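Local structure of uronate isomerase (Caulobacter crescentus, 2Q01) at residues 449-452 against 453-457; 437-440 against 441-445. The protein catalyses the isomerisation of D-glucuronate to D-fructuronate and of D-galacturonate to D-tagaturonate in the interconversion of pentoses and glucuronate. All coordinates share one frame; numbering follows the deposited sequence.

Contact 1: residues 449-452 against 453-457; sequences MDLV and EAEEL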
loop_
_atom_site.group_PDB
_atom_site.type_symbol
_atom_site.label_atom_id
_atom_site.label_comp_id
_atom_site.label_asym_id
_atom_site.label_seq_id
_atom_site.Cartn_x
_atom_site.Cartn_y
_atom_site.Cartn_z
ATOM N N MET B 449 -15.782 17.975 -6.406
ATOM C CA MET B 449 -15.591 19.339 -5.955
ATOM C C MET B 449 -15.999 20.332 -7.043
ATOM O O MET B 449 -15.950 20.029 -8.239
ATOM C CB MET B 449 -14.151 19.548 -5.452
ATOM C CG MET B 449 -13.206 20.373 -6.289
ATOM S SD MET B 449 -11.565 20.471 -5.542
ATOM C CE MET B 449 -11.899 20.006 -3.843
ATOM N N ASP B 450 -16.437 21.507 -6.611
ATOM C CA ASP B 450 -16.806 22.573 -7.519
ATOM C C ASP B 450 -15.550 23.286 -7.996
ATOM O O ASP B 450 -14.553 23.333 -7.278
ATOM C CB ASP B 450 -17.756 23.546 -6.820
ATOM C CG ASP B 450 -19.140 22.944 -6.574
ATOM O OD1 ASP B 450 -19.550 22.033 -7.330
ATOM O OD2 ASP B 450 -19.831 23.390 -5.633
ATOM N N LEU B 451 -15.599 23.840 -9.204
ATOM C CA LEU B 451 -14.453 24.546 -9.766
ATOM C C LEU B 451 -13.999 25.679 -8.850
ATOM O O LEU B 451 -12.803 25.878 -8.637
ATOM C CB LEU B 451 -14.791 25.095 -11.154
ATOM C CG LEU B 451 -13.761 24.835 -12.255
ATOM C CD1 LEU B 451 -14.092 25.639 -13.502
ATOM C CD2 LEU B 451 -12.356 25.153 -11.763
ATOM N N VAL B 452 -14.964 26.418 -8.313
ATOM C CA VAL B 452 -14.680 27.549 -7.432
ATOM C C VAL B 452 -13.764 27.131 -6.271
ATOM O O VAL B 452 -12.817 27.848 -5.933
ATOM C CB VAL B 452 -16.006 28.215 -6.942
ATOM C CG1 VAL B 452 -15.845 28.936 -5.602
ATOM C CG2 VAL B 452 -16.526 29.185 -7.996
ATOM N N GLU B 453 -14.034 25.956 -5.703
ATOM C CA GLU B 453 -13.229 25.386 -4.621
ATOM C C GLU B 453 -11.819 25.017 -5.085
ATOM O O GLU B 453 -10.846 25.286 -4.382
ATOM C CB GLU B 453 -13.916 24.159 -4.022
ATOM C CG GLU B 453 -15.309 24.417 -3.460
ATOM C CD GLU B 453 -16.031 23.145 -3.055
ATOM O OE1 GLU B 453 -16.837 23.195 -2.098
ATOM O OE2 GLU B 453 -15.802 22.093 -3.691
ATOM N N ALA B 454 -11.717 24.419 -6.270
ATOM C CA ALA B 454 -10.425 24.027 -6.847
ATOM C C ALA B 454 -9.506 25.204 -7.160
ATOM O O ALA B 454 -8.292 25.121 -6.952
ATOM C CB ALA B 454 -10.634 23.197 -8.079
ATOM N N GLU B 455 -10.092 26.291 -7.661
ATOM C CA GLU B 455 -9.355 27.518 -7.961
ATOM C C GLU B 455 -8.817 28.183 -6.694
ATOM O O GLU B 455 -7.740 28.781 -6.716
ATOM C CB GLU B 455 -10.237 28.492 -8.741
ATOM C CG GLU B 455 -10.454 28.119 -10.204
ATOM C CD GLU B 455 -11.365 29.090 -10.954
ATOM O OE1 GLU B 455 -12.102 29.868 -10.304
ATOM O OE2 GLU B 455 -11.343 29.067 -12.205
ATOM N N GLU B 456 -9.579 28.082 -5.604
ATOM C CA GLU B 456 -9.137 28.534 -4.283
ATOM C C GLU B 456 -8.025 27.634 -3.758
ATOM O O GLU B 456 -7.001 28.124 -3.292
ATOM C CB GLU B 456 -10.294 28.533 -3.282
ATOM C CG GLU B 456 -11.175 29.768 -3.309
ATOM C CD GLU B 456 -12.223 29.770 -2.199
ATOM O OE1 GLU B 456 -11.871 29.471 -1.033
ATOM O OE2 GLU B 456 -13.400 30.080 -2.491
ATOM N N LEU B 457 -8.234 26.320 -3.857
ATOM C CA LEU B 457 -7.312 25.324 -3.310
ATOM C C LEU B 457 -5.946 25.293 -3.956
ATOM O O LEU B 457 -4.952 25.147 -3.260
ATOM C CB LEU B 457 -7.921 23.922 -3.333
ATOM C CG LEU B 457 -8.712 23.636 -2.060
ATOM C CD1 LEU B 457 -9.580 22.415 -2.207
ATOM C CD2 LEU B 457 -7.767 23.486 -0.889
#
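From within the first turn of helix 451-469, Glu453 reaches back to the backbone N-H of Asp450, making one half of a capping box. Asp450 holds the N-cap position and Glu453 stands three residues on, but the Asp450 carboxylate gives no capping bond in return. The bond runs 3.0 Å from Asp450 N to Glu453 OE2 and is fairly straight (155° at the hydrogen), the donor arriving from above the carboxylate plane. With CG beside its own backbone N (chi1 -58°) and the chain extended beyond, the Glu453 carboxylate is carried back toward the start of the helix.

The other oxygen, OE1, turns to the second subunit, where Arg5 and Trp116 bind it. Arg5 of that subunit also pairs with Asp450 OD2, which probably eases the proximity of the two acids. Replacing Glu453 by alanine would probably leave Asp450 N without this acceptor and deprive Arg5 and Trp116 of the second subunit of a shared partner.

Backbone bonds start the helix: Ala454 N donates to Asp450 O (3.2 Å), to which Glu453 N adds a weak bond, and Glu455 N meets Leu451 O at 2.9 Å.

Side-chain packing follows the backbone. Leu451 CD2 crosses the Glu455 chain at CG (3.9 Å), whereas Val452 and Glu456 lie side by side, CG1 near OE2. The apolar contacts belong to Met449, which rests its sulfur on the Ala454 methyl, SD to CB 3.8 Å. Its chain then bends at chi3 (-19°), bringing CE to 3.7 Å from Leu457 CD1.

Contact 2: residues 437-440 against 441-445; sequences SAFL and ARMVA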
loop_
_atom_site.group_PDB
_atom_site.type_symbol
_atom_site.label_atom_id
_atom_site.label_comp_id
_atom_site.label_asym_id
_atom_site.label_seq_id
_atom_site.Cartn_x
_atom_site.Cartn_y
_atom_site.Cartn_z
ATOM N N SER B 437 -2.604 20.281 -9.800
ATOM C CA SER B 437 -3.603 20.700 -10.784
ATOM C C SER B 437 -4.347 19.511 -11.372
ATOM O O SER B 437 -5.564 19.565 -11.509
ATOM C CB SER B 437 -2.968 21.518 -11.903
ATOM O OG SER B 437 -2.503 22.750 -11.398
ATOM N N ALA B 438 -3.613 18.446 -11.700
ATOM C CA ALA B 438 -4.192 17.204 -12.221
ATOM C C ALA B 438 -5.148 16.528 -11.239
ATOM O O ALA B 438 -6.207 16.031 -11.637
ATOM C CB ALA B 438 -3.090 16.244 -12.618
ATOM N N PHE B 439 -4.771 16.512 -9.961
ATOM C CA PHE B 439 -5.575 15.870 -8.927
ATOM C C PHE B 439 -6.880 16.612 -8.664
ATOM O O PHE B 439 -7.945 15.999 -8.608
ATOM C CB PHE B 439 -4.776 15.710 -7.626
ATOM C CG PHE B 439 -5.593 15.183 -6.482
ATOM C CD1 PHE B 439 -6.003 13.849 -6.460
ATOM C CD2 PHE B 439 -5.964 16.021 -5.428
ATOM C CE1 PHE B 439 -6.772 13.352 -5.405
ATOM C CE2 PHE B 439 -6.729 15.535 -4.368
ATOM C CZ PHE B 439 -7.137 14.198 -4.359
ATOM N N LEU B 440 -6.778 17.929 -8.490
ATOM C CA LEU B 440 -7.936 18.810 -8.354
ATOM C C LEU B 440 -8.871 18.754 -9.568
ATOM O O LEU B 440 -10.095 18.753 -9.413
ATOM C CB LEU B 440 -7.472 20.245 -8.120
ATOM C CG LEU B 440 -7.406 20.857 -6.716
ATOM C CD1 LEU B 440 -7.367 19.821 -5.616
ATOM C CD2 LEU B 440 -6.216 21.804 -6.611
ATOM N N ALA B 441 -8.285 18.697 -10.765
ATOM C CA ALA B 441 -9.031 18.561 -12.024
ATOM C C ALA B 441 -9.866 17.294 -12.095
ATOM O O ALA B 441 -10.963 17.311 -12.647
ATOM C CB ALA B 441 -8.092 18.591 -13.184
ATOM N N ARG B 442 -9.347 16.199 -11.538
ATOM C CA ARG B 442 -10.092 14.943 -11.486
ATOM C C ARG B 442 -11.239 15.027 -10.485
ATOM O O ARG B 442 -12.271 14.382 -10.671
ATOM C CB ARG B 442 -9.180 13.775 -11.135
ATOM C CG ARG B 442 -9.512 12.504 -11.902
ATOM C CD ARG B 442 -9.734 11.316 -10.982
ATOM N NE ARG B 442 -8.573 11.011 -10.150
ATOM C CZ ARG B 442 -8.619 10.260 -9.054
ATOM N NH1 ARG B 442 -9.772 9.733 -8.650
ATOM N NH2 ARG B 442 -7.513 10.037 -8.357
ATOM N N MET B 443 -11.056 15.818 -9.426
ATOM C CA MET B 443 -12.125 16.062 -8.458
ATOM C C MET B 443 -13.241 16.865 -9.103
ATOM O O MET B 443 -14.412 16.599 -8.849
ATOM C CB MET B 443 -11.620 16.789 -7.196
ATOM C CG MET B 443 -10.505 16.083 -6.421
ATOM S SD MET B 443 -10.881 14.380 -5.977
ATOM C CE MET B 443 -11.780 14.636 -4.454
ATOM N N VAL B 444 -12.873 17.842 -9.935
ATOM C CA VAL B 444 -13.849 18.672 -10.642
ATOM C C VAL B 444 -14.565 17.897 -11.755
ATOM O O VAL B 444 -15.789 17.981 -11.875
ATOM C CB VAL B 444 -13.216 19.968 -11.182
ATOM C CG1 VAL B 444 -14.228 20.782 -11.985
ATOM C CG2 VAL B 444 -12.691 20.803 -10.039
ATOM N N ALA B 445 -13.805 17.125 -12.537
ATOM C CA ALA B 445 -14.351 16.324 -13.645
ATOM C C ALA B 445 -15.303 15.227 -13.185
ATOM O O ALA B 445 -16.250 14.894 -13.890
ATOM C CB ALA B 445 -13.224 15.726 -14.469
#
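Phe439 holds CG anti to its backbone N (chi1 174°), while Met443, one turn later, keeps CG beside its own N (chi1 -58°) and bends again at chi2 and chi3; together these turns bring the thioether over the ring. Met443 CG lies 4.3 Å above the plane of the Phe439 ring, displaced toward the rim. The sulfur sits obliquely over the same ring, SD being 4.6 Å from the centroid and 30° off the normal, with Phe439 CZ as its closest ring atom at 4.1 Å. Met397 and Thr404 of helix 393-407 and Phe409 also pack on this aromatic side chain.

The backbone carries the usual helical bonds: Ala441, Arg442, Met443 and Val444 each donate N-H to the carbonyl four residues back, as in Met443 N to Phe439 O at 3.2 Å, and Arg442 N adds a weak bond to Phe439 O. Side-chain carbons lie close to these carbonyls, Ala441 CB 3.2 Å from Ser437 O and Val444 CG2 3.4 Å from Leu440 O. The Arg442 guanidinium forms salt bridges with Glu401 and with Glu394 of the second subunit. The Met443 sulfur and the Phe439 ring form a Met-aromatic contact between residues four apart near the end of helix 425-445.

How the contacts relate
Contact 2 occupies the last turns of helix 425-445 and contact 1 the start of helix 451-469 with the two residues before it, their centres about 9 Å apart. Met449 N probably donates to Met443 O (3.1 Å), and Val444 CG2 packs on Ala454 CB. Both contacts pack on Tyr24 and Leu28 of helix 19-30 and on Phe409. Their chemistry follows their setting: the buried 437-445 turns combine a sulfur-ring contact with packing against neighbouring helices, Arg442 being the charged exception, whereas the partly buried 449-457 segment adds to its apolar packing three acids paired with arginines of the second subunit. Both contacts also touch that subunit.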